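Local coordinates for protein sgbp-b (Bacteroides uniformis, PDB 7K44) that probably binds xyloglucan at the cell surface as a surface glycan-binding protein of a xyloglucan utilization locus in this gut bacterium, at residues P32-V37 and L49-G54; Q260-A265 and A359-N364; F301-K306 and S339-E344. All blocks are in the same frame, centred on the assembly; numbering follows the deposited sequence.

Interaction 1 (P32-V37 and L49-G54); sequences PYITRV and LRIVGG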
loop_
_atom_site.group_PDB
_atom_site.type_symbol
_atom_site.label_atom_id
_atom_site.label_comp_id
_atom_site.label_asym_id
_atom_site.label_seq_id
_atom_site.Cartn_x
_atom_site.Cartn_y
_atom_site.Cartn_z
ATOM N N PRO A 32 21.789 10.140 -25.598
ATOM C CA PRO A 32 20.357 9.829 -25.594
ATOM C C PRO A 32 19.993 8.859 -24.485
ATOM O O PRO A 32 20.812 8.061 -24.023
ATOM C CB PRO A 32 20.135 9.191 -26.968
ATOM C CG PRO A 32 21.450 8.571 -27.297
ATOM C CD PRO A 32 22.484 9.512 -26.736
ATOM N N TYR A 33 18.738 8.942 -24.050
ATOM C CA TYR A 33 18.190 7.998 -23.094
ATOM C C TYR A 33 16.720 7.770 -23.409
ATOM O O TYR A 33 16.061 8.599 -24.040
ATOM C CB TYR A 33 18.385 8.468 -21.645
ATOM C CG TYR A 33 17.654 9.747 -21.296
ATOM C CD1 TYR A 33 18.203 10.989 -21.603
ATOM C CD2 TYR A 33 16.427 9.712 -20.650
ATOM C CE1 TYR A 33 17.542 12.159 -21.278
ATOM C CE2 TYR A 33 15.759 10.876 -20.316
ATOM C CZ TYR A 33 16.320 12.094 -20.638
ATOM O OH TYR A 33 15.655 13.255 -20.309
ATOM N N ILE A 34 16.212 6.623 -22.971
ATOM C CA ILE A 34 14.814 6.255 -23.150
ATOM C C ILE A 34 14.201 6.070 -21.772
ATOM O O ILE A 34 14.687 5.263 -20.972
ATOM C CB ILE A 34 14.656 4.981 -23.998
ATOM C CG1 ILE A 34 15.210 5.195 -25.406
ATOM C CG2 ILE A 34 13.192 4.578 -24.059
ATOM C CD1 ILE A 34 15.252 3.930 -26.243
ATOM N N THR A 35 13.142 6.824 -21.490
ATOM C CA THR A 35 12.411 6.708 -20.237
ATOM C C THR A 35 11.335 5.639 -20.331
ATOM O O THR A 35 11.168 4.824 -19.416
ATOM C CB THR A 35 11.761 8.053 -19.910
ATOM O OG1 THR A 35 12.776 9.055 -19.790
ATOM C CG2 THR A 35 10.957 7.962 -18.622
ATOM N N ARG A 36 10.598 5.635 -21.435
ATOM C CA ARG A 36 9.485 4.720 -21.612
ATOM C C ARG A 36 9.096 4.757 -23.078
ATOM O O ARG A 36 9.541 5.621 -23.844
ATOM C CB ARG A 36 8.284 5.112 -20.754
ATOM C CG ARG A 36 7.790 6.520 -21.032
ATOM C CD ARG A 36 6.628 6.930 -20.117
ATOM N NE ARG A 36 6.267 8.329 -20.342
ATOM C CZ ARG A 36 5.208 8.733 -21.038
ATOM N NH1 ARG A 36 4.386 7.845 -21.582
ATOM N NH2 ARG A 36 4.972 10.031 -21.198
ATOM N N VAL A 37 8.245 3.812 -23.453
ATOM C CA VAL A 37 7.657 3.751 -24.780
ATOM C C VAL A 37 6.151 3.666 -24.609
ATOM O O VAL A 37 5.652 2.797 -23.883
ATOM C CB VAL A 37 8.182 2.541 -25.571
ATOM C CG1 VAL A 37 7.485 2.461 -26.918
ATOM C CG2 VAL A 37 9.679 2.665 -25.752
ATOM N N LEU A 49 3.769 3.858 -32.011
ATOM C CA LEU A 49 4.557 3.870 -30.788
ATOM C C LEU A 49 5.183 5.247 -30.630
ATOM O O LEU A 49 5.440 5.944 -31.619
ATOM C CB LEU A 49 5.697 2.823 -30.813
ATOM C CG LEU A 49 5.332 1.339 -30.844
ATOM C CD1 LEU A 49 5.273 0.836 -32.273
ATOM C CD2 LEU A 49 6.346 0.518 -30.056
ATOM N N ARG A 50 5.453 5.630 -29.382
ATOM C CA ARG A 50 6.210 6.845 -29.115
ATOM C C ARG A 50 7.317 6.533 -28.119
ATOM O O ARG A 50 7.036 6.135 -26.985
ATOM C CB ARG A 50 5.303 7.958 -28.581
ATOM C CG ARG A 50 5.985 9.321 -28.583
ATOM C CD ARG A 50 5.119 10.391 -27.909
ATOM N NE ARG A 50 3.909 10.688 -28.667
ATOM C CZ ARG A 50 3.007 11.593 -28.291
ATOM N NH1 ARG A 50 3.187 12.282 -27.172
ATOM N NH2 ARG A 50 1.929 11.804 -29.029
ATOM N N ILE A 51 8.562 6.735 -28.536
ATOM C CA ILE A 51 9.691 6.637 -27.619
ATOM C C ILE A 51 9.818 7.948 -26.856
ATOM O O ILE A 51 9.926 9.019 -27.463
ATOM C CB ILE A 51 10.984 6.330 -28.383
ATOM C CG1 ILE A 51 10.835 5.053 -29.204
ATOM C CG2 ILE A 51 12.154 6.228 -27.406
ATOM C CD1 ILE A 51 12.033 4.793 -30.127
ATOM N N VAL A 52 9.829 7.862 -25.529
ATOM C CA VAL A 52 9.909 9.026 -24.650
ATOM C C VAL A 52 11.234 8.976 -23.904
ATOM O O VAL A 52 11.525 7.999 -23.204
ATOM C CB VAL A 52 8.730 9.068 -23.669
ATOM C CG1 VAL A 52 8.873 10.254 -22.725
ATOM C CG2 VAL A 52 7.429 9.141 -24.439
ATOM N N GLY A 53 12.028 10.030 -24.039
ATOM C CA GLY A 53 13.318 10.065 -23.382
ATOM C C GLY A 53 13.942 11.442 -23.411
ATOM O O GLY A 53 13.375 12.393 -22.861
ATOM N N GLY A 54 15.099 11.560 -24.046
ATOM C CA GLY A 54 15.743 12.850 -24.180
ATOM C C GLY A 54 17.003 12.743 -25.010
ATOM O O GLY A 54 17.556 11.655 -25.211
#
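Tyr-33 to Val-37 and Leu-49 to Gly-54 pair as the two arms of an antiparallel beta hairpin, the first strand lying at the edge of a four-stranded sheet near the N-terminus. At the Pro-32 end, Tyr-33 and Gly-54 form a hydrogen-bonded pair, with Gly-54 N bonding to Tyr-33 O at 3.1 Å. Further along the hairpin the register slips: Thr-35 and Arg-36 both face Val-52, a classic beta bulge. Val-52 O takes both amides in its carbonyl plane, Thr-35 N at 2.6 Å and Arg-36 N at 3.1 Å, and Val-52 N returns a bond to Arg-36 O at 2.8 Å.

The Tyr-33 ring folds back over its neighbour strand, because CG sits between the backbone N and the carbonyl carbon (chi1 64°). One ring face then lies on the glycine pair, with Gly-54 N over the middle of the ring, 3.6 Å above its plane. A CB on Gly-54 would run into Tyr-33 CE1, and one on Gly-53 into Tyr-33 O. On the same face of the sheet, the extended Arg-36 chain runs alongside Val-52, whose CG2 sits over the guanidinium.

The other face is aliphatic. Ile-34 CG1 meets Ile-51 CG2 at 3.8 Å, and Val-37 CG1 meets Leu-49 CD2 at 3.9 Å. Ile-34 and Val-37 also touch strand 114-120 of a second sheet, and Ile-51 touches strand 103-110. Backbone bonds thus set the register, while the hydrocarbon branches on one face join the hairpin to the facing sheet and the tyrosine and arginine occupy the other.

Interaction 2 (Q260-A265 and A359-N364); sequences QLQNGA and ALQMTN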
loop_
_atom_site.group_PDB
_atom_site.type_symbol
_atom_site.label_atom_id
_atom_site.label_comp_id
_atom_site.label_asym_id
_atom_site.label_seq_id
_atom_site.Cartn_x
_atom_site.Cartn_y
_atom_site.Cartn_z
ATOM N N GLN A 260 -4.184 6.377 27.782
ATOM C CA GLN A 260 -4.477 4.956 27.639
ATOM C C GLN A 260 -5.758 4.765 26.849
ATOM O O GLN A 260 -6.693 5.565 26.948
ATOM C CB GLN A 260 -4.684 4.245 28.981
ATOM C CG GLN A 260 -3.554 4.392 29.987
ATOM C CD GLN A 260 -3.674 5.664 30.809
ATOM O OE1 GLN A 260 -4.772 6.083 31.174
ATOM N NE2 GLN A 260 -2.543 6.293 31.090
ATOM N N LEU A 261 -5.808 3.676 26.094
ATOM C CA LEU A 261 -7.047 3.110 25.579
ATOM C C LEU A 261 -7.126 1.715 26.179
ATOM O O LEU A 261 -6.384 0.810 25.773
ATOM C CB LEU A 261 -7.054 3.022 24.058
ATOM C CG LEU A 261 -6.979 4.319 23.274
ATOM C CD1 LEU A 261 -7.003 4.008 21.765
ATOM C CD2 LEU A 261 -8.130 5.234 23.651
ATOM N N GLN A 262 -7.975 1.535 27.190
ATOM C CA GLN A 262 -8.171 0.235 27.819
ATOM C C GLN A 262 -9.532 -0.229 27.334
ATOM O O GLN A 262 -10.543 0.416 27.614
ATOM C CB GLN A 262 -8.126 0.334 29.345
ATOM C CG GLN A 262 -6.910 1.107 29.852
ATOM C CD GLN A 262 -5.621 0.295 29.867
ATOM O OE1 GLN A 262 -4.580 0.800 29.478
ATOM N NE2 GLN A 262 -5.688 -0.953 30.315
ATOM N N ASN A 263 -9.554 -1.316 26.580
ATOM C CA ASN A 263 -10.722 -1.708 25.813
ATOM C C ASN A 263 -11.072 -3.156 26.096
ATOM O O ASN A 263 -10.198 -3.979 26.382
ATOM C CB ASN A 263 -10.422 -1.640 24.288
ATOM C CG ASN A 263 -9.733 -0.350 23.867
ATOM O OD1 ASN A 263 -10.370 0.693 23.702
ATOM N ND2 ASN A 263 -8.412 -0.422 23.669
ATOM N N GLY A 264 -12.361 -3.478 25.979
ATOM C CA GLY A 264 -12.770 -4.862 25.903
ATOM C C GLY A 264 -12.856 -5.293 24.448
ATOM O O GLY A 264 -13.549 -4.669 23.639
ATOM N N ALA A 265 -12.138 -6.350 24.084
ATOM C CA ALA A 265 -12.174 -6.856 22.721
ATOM C C ALA A 265 -12.985 -8.145 22.670
ATOM O O ALA A 265 -13.231 -8.791 23.698
ATOM C CB ALA A 265 -10.750 -7.104 22.204
ATOM N N ALA A 359 -5.157 -3.384 25.439
ATOM C CA ALA A 359 -4.682 -2.149 26.055
ATOM C C ALA A 359 -3.545 -1.503 25.268
ATOM O O ALA A 359 -2.604 -2.182 24.838
ATOM C CB ALA A 359 -4.226 -2.379 27.498
ATOM N N LEU A 360 -3.623 -0.177 25.125
ATOM C CA LEU A 360 -2.564 0.657 24.571
ATOM C C LEU A 360 -2.298 1.788 25.551
ATOM O O LEU A 360 -3.244 2.420 26.030
ATOM C CB LEU A 360 -2.953 1.271 23.220
ATOM C CG LEU A 360 -3.290 0.345 22.054
ATOM C CD1 LEU A 360 -4.768 -0.013 22.086
ATOM C CD2 LEU A 360 -2.955 1.052 20.752
ATOM N N GLN A 361 -1.029 2.046 25.863
ATOM C CA GLN A 361 -0.693 3.114 26.799
ATOM C C GLN A 361 0.470 3.936 26.279
ATOM O O GLN A 361 1.498 3.378 25.875
ATOM C CB GLN A 361 -0.343 2.568 28.180
ATOM C CG GLN A 361 -1.396 1.655 28.735
ATOM C CD GLN A 361 -1.074 1.177 30.133
ATOM O OE1 GLN A 361 0.072 1.252 30.576
ATOM N NE2 GLN A 361 -2.094 0.700 30.851
ATOM N N MET A 362 0.307 5.258 26.289
ATOM C CA MET A 362 1.328 6.181 25.806
ATOM C C MET A 362 1.978 6.896 26.983
ATOM O O MET A 362 1.281 7.381 27.883
ATOM C CB MET A 362 0.728 7.201 24.842
ATOM C CG MET A 362 1.798 8.031 24.140
ATOM S SD MET A 362 1.064 9.209 22.983
ATOM C CE MET A 362 2.340 9.330 21.740
ATOM N N THR A 363 3.307 6.948 26.975
ATOM C CA THR A 363 4.113 7.622 27.985
ATOM C C THR A 363 5.224 8.389 27.281
ATOM O O THR A 363 5.430 8.245 26.075
ATOM C CB THR A 363 4.717 6.628 28.993
ATOM O OG1 THR A 363 5.560 5.688 28.303
ATOM C CG2 THR A 363 3.623 5.870 29.759
ATOM N N ASN A 364 5.949 9.217 28.035
ATOM C CA ASN A 364 7.132 9.913 27.519
ATOM C C ASN A 364 8.250 9.804 28.545
ATOM O O ASN A 364 8.531 10.760 29.279
ATOM C CB ASN A 364 6.824 11.369 27.160
ATOM C CG ASN A 364 8.035 12.104 26.613
ATOM O OD1 ASN A 364 8.992 11.484 26.151
ATOM N ND2 ASN A 364 8.006 13.427 26.688
HETATM O O HOH W 1 0.171 5.887 30.184
#
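Gln-260 to Gln-262 and Ala-359 to Gln-361 are paired in two neighbouring antiparallel strands, 255-264 and 357-364, of a five-stranded sheet in the xyloglucan-binding domain. Leu-261 and Leu-360 make the hydrogen-bonded pair: Leu-261 N reaches Leu-360 O at 2.9 Å, and Leu-360 N reaches Leu-261 O at 3.0 Å.

On the face bearing Gln-260, Gln-262 and Gln-361, one amide-amide bond crosses between the strands. Gln-361 NE2 gives a nearly straight bond (169°) to Gln-262 OE1 at 2.8 Å. The acceptor lies in the amide plane of Gln-361, yet the donor stands above the carbonyl plane of Gln-262, the two amides being turned 54° apart. A bend in the Gln-262 chain (chi2 -79°) brings its amide back over Ala-359, with NE2 3.5 Å from Ala-359 CB; that NE2 also has weak bonds to Glu-357 and Tyr-304. Gln-361 OE1 is bonded to Arg-302 NH2, which helps fix the rotation of its amide. Cutting Gln-262 back to an alanine is likely to leave Gln-361 NE2 without this acceptor and to take the amide off one side of the Ala-359 methyl.

Turned the other way, Leu-261 and Leu-360 pack on Phe-377 of strand 371-384, joining this sheet to the second layer of the beta sandwich. Leu-360 CD1 approaches Leu-261 CB at 4.3 Å and Asn-263 ND2 at 4.0 Å. The Asn-263 amide is held by Tyr-214 OH at OD1 and by Leu-358 O at ND2.

Gln-260 lays its CG 3.7 Å from Gln-361 CG. Its OE1 takes the amide of Gly-224, while its NE2 donates to a water that in turn donates to Met-362 O, bridging the two strands.

Interaction 3 (F301-K306 and S339-E344); sequences FRIYLK and SELVDE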
loop_
_atom_site.group_PDB
_atom_site.type_symbol
_atom_site.label_atom_id
_atom_site.label_comp_id
_atom_site.label_asym_id
_atom_site.label_seq_id
_atom_site.Cartn_x
_atom_site.Cartn_y
_atom_site.Cartn_z
ATOM N N PHE A 301 4.421 3.960 22.888
ATOM C CA PHE A 301 3.278 3.156 23.281
ATOM C C PHE A 301 3.739 1.796 23.764
ATOM O O PHE A 301 4.702 1.220 23.250
ATOM C CB PHE A 301 2.343 2.891 22.103
ATOM C CG PHE A 301 1.429 4.014 21.797
ATOM C CD1 PHE A 301 1.833 5.029 20.952
ATOM C CD2 PHE A 301 0.171 4.074 22.373
ATOM C CE1 PHE A 301 0.985 6.093 20.668
ATOM C CE2 PHE A 301 -0.677 5.129 22.082
ATOM C CZ PHE A 301 -0.267 6.133 21.236
ATOM N N ARG A 302 3.016 1.264 24.728
ATOM C CA ARG A 302 3.042 -0.163 24.963
ATOM C C ARG A 302 1.662 -0.739 24.693
ATOM O O ARG A 302 0.640 -0.038 24.771
ATOM C CB ARG A 302 3.532 -0.520 26.366
ATOM C CG ARG A 302 2.492 -0.408 27.423
ATOM C CD ARG A 302 2.995 -1.102 28.675
ATOM N NE ARG A 302 2.207 -0.727 29.835
ATOM C CZ ARG A 302 2.039 -1.491 30.910
ATOM N NH1 ARG A 302 2.599 -2.698 30.980
ATOM N NH2 ARG A 302 1.296 -1.051 31.911
ATOM N N ILE A 303 1.647 -2.013 24.335
ATOM C CA ILE A 303 0.434 -2.747 24.022
ATOM C C ILE A 303 0.472 -4.049 24.802
ATOM O O ILE A 303 1.517 -4.699 24.886
ATOM C CB ILE A 303 0.341 -3.010 22.505
ATOM C CG1 ILE A 303 0.386 -1.678 21.742
ATOM C CG2 ILE A 303 -0.890 -3.846 22.174
ATOM C CD1 ILE A 303 -0.090 -1.732 20.329
ATOM N N TYR A 304 -0.647 -4.422 25.411
ATOM C CA TYR A 304 -0.724 -5.723 26.059
ATOM C C TYR A 304 -2.159 -6.237 25.995
ATOM O O TYR A 304 -3.118 -5.454 25.950
ATOM C CB TYR A 304 -0.132 -5.712 27.488
ATOM C CG TYR A 304 -0.849 -4.832 28.476
ATOM C CD1 TYR A 304 -0.504 -3.493 28.623
ATOM C CD2 TYR A 304 -1.860 -5.346 29.265
ATOM C CE1 TYR A 304 -1.186 -2.680 29.544
ATOM C CE2 TYR A 304 -2.542 -4.546 30.176
ATOM C CZ TYR A 304 -2.193 -3.225 30.308
ATOM O OH TYR A 304 -2.880 -2.444 31.206
ATOM N N LEU A 305 -2.295 -7.563 25.954
ATOM C CA LEU A 305 -3.569 -8.227 25.725
ATOM C C LEU A 305 -3.923 -9.118 26.908
ATOM O O LEU A 305 -3.054 -9.795 27.475
ATOM C CB LEU A 305 -3.530 -9.084 24.461
ATOM C CG LEU A 305 -3.014 -8.376 23.210
ATOM C CD1 LEU A 305 -3.051 -9.322 22.017
ATOM C CD2 LEU A 305 -3.877 -7.163 22.926
ATOM N N LYS A 306 -5.210 -9.116 27.255
ATOM C CA LYS A 306 -5.760 -9.949 28.332
ATOM C C LYS A 306 -5.006 -9.774 29.647
ATOM O O LYS A 306 -4.890 -10.707 30.451
ATOM C CB LYS A 306 -5.887 -11.417 27.905
ATOM C CG LYS A 306 -6.957 -11.628 26.845
ATOM C CD LYS A 306 -7.174 -13.098 26.517
ATOM C CE LYS A 306 -8.367 -13.287 25.606
ATOM N NZ LYS A 306 -8.780 -14.720 25.548
ATOM N N SER A 339 2.928 -12.977 18.368
ATOM C CA SER A 339 3.895 -13.641 19.235
ATOM C C SER A 339 4.698 -12.665 20.091
ATOM O O SER A 339 5.357 -13.111 21.034
ATOM C CB SER A 339 4.815 -14.560 18.417
ATOM O OG SER A 339 5.618 -13.817 17.521
ATOM N N GLU A 340 4.666 -11.357 19.791
ATOM C CA GLU A 340 5.274 -10.362 20.668
ATOM C C GLU A 340 4.337 -9.937 21.789
ATOM O O GLU A 340 4.738 -9.145 22.650
ATOM C CB GLU A 340 5.689 -9.114 19.880
ATOM C CG GLU A 340 6.812 -9.311 18.857
ATOM C CD GLU A 340 8.201 -9.443 19.478
ATOM O OE1 GLU A 340 8.337 -9.371 20.717
ATOM O OE2 GLU A 340 9.169 -9.597 18.700
ATOM N N LEU A 341 3.102 -10.431 21.783
ATOM C CA LEU A 341 2.088 -9.994 22.726
ATOM C C LEU A 341 1.487 -11.112 23.555
ATOM O O LEU A 341 0.847 -10.823 24.574
ATOM C CB LEU A 341 0.932 -9.302 21.991
ATOM C CG LEU A 341 1.255 -7.984 21.315
ATOM C CD1 LEU A 341 0.147 -7.614 20.325
ATOM C CD2 LEU A 341 1.413 -6.930 22.392
ATOM N N VAL A 342 1.632 -12.370 23.143
ATOM C CA VAL A 342 0.938 -13.474 23.792
ATOM C C VAL A 342 1.923 -14.597 24.093
ATOM O O VAL A 342 2.864 -14.836 23.332
ATOM C CB VAL A 342 -0.267 -13.997 22.974
ATOM C CG1 VAL A 342 -1.165 -12.829 22.521
ATOM C CG2 VAL A 342 0.191 -14.840 21.774
ATOM N N ASP A 343 1.694 -15.275 25.226
ATOM C CA ASP A 343 2.523 -16.413 25.629
ATOM C C ASP A 343 2.127 -17.690 24.905
ATOM O O ASP A 343 2.959 -18.595 24.750
ATOM C CB ASP A 343 2.341 -16.681 27.125
ATOM C CG ASP A 343 3.189 -15.779 27.997
ATOM O OD1 ASP A 343 4.339 -15.480 27.613
ATOM O OD2 ASP A 343 2.706 -15.382 29.081
ATOM N N GLU A 344 0.875 -17.780 24.473
ATOM C CA GLU A 344 0.314 -19.002 23.918
ATOM C C GLU A 344 0.861 -19.263 22.514
ATOM O O GLU A 344 1.201 -18.336 21.768
ATOM C CB GLU A 344 -1.214 -18.876 23.867
ATOM C CG GLU A 344 -1.915 -18.902 25.243
ATOM C CD GLU A 344 -1.823 -17.590 26.014
ATOM O OE1 GLU A 344 -1.510 -16.555 25.398
ATOM O OE2 GLU A 344 -2.075 -17.591 27.243
HETATM O O HOH W 2 0.303 -8.786 26.307
HETATM O O HOH W 3 -1.493 -11.662 26.004
#
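Leu-341 pushes its side chain against Ile-303 and Leu-305, and this hydrocarbon cluster is the tight part of a contact whose looser side is bridged by two waters. Leu-341 CD2 does the closest work: it lies 3.3 Å from Ile-303 O and 3.9 Å from Ile-303 CG2, so one methyl touches both backbone and side chain of the strand. Two residues further along the strand from Ile-303, Leu-305 sends CD1 into the angle between two loop residues, 4.0 Å from Leu-341 CB and 4.0 Å from Val-342 CG1. Phe-350 of helix 347-352 packs on both Leu-305 and Val-342, and Tyr-313 touches Leu-341.

The strand here, 300-305, belongs to the five-stranded sheet of the xyloglucan-binding domain, and the loop that follows strand 331-337 passes beside it. Strand 313-316 pairs with Ile-303 through the backbone of Tyr-313; at Leu-305 the backbone instead reaches the loop through water.

Two waters make that looser link, and both meet the carbonyl of Leu-341. Leu-341 CG is anti to its own carbonyl carbon (chi1 -67°), which turns the isobutyl group toward the aliphatic cluster and away from the hydrated carbonyl. One water accepts from Leu-305 N at 2.9 Å and lies 2.7 Å from Leu-341 O; the other lies 2.8 Å from Leu-305 O and 2.9 Å from Leu-341 O.

How the interactions relate
Interactions 2 and 3 are buried and share one sheet, with centres about 12 Å apart; interaction 1 lies on the other side of the chain's centre, its centre about 54 Å from that of interaction 2, and is partly exposed. Strands 357-364 and 300-305 are neighbours, so the two buried contacts touch directly: Gln-361 O faces Arg-302 N at 2.8 Å, a probable hydrogen bond. Along the chain, interaction 3 is nested within the loop that interaction 2 closes, whereas interaction 1 joins a local hairpin. Chemistry follows place: direct backbone pairing in interactions 1 and 2, with side-chain amides added in 2, but aliphatic packing and bridging waters where a loop meets a strand in 3.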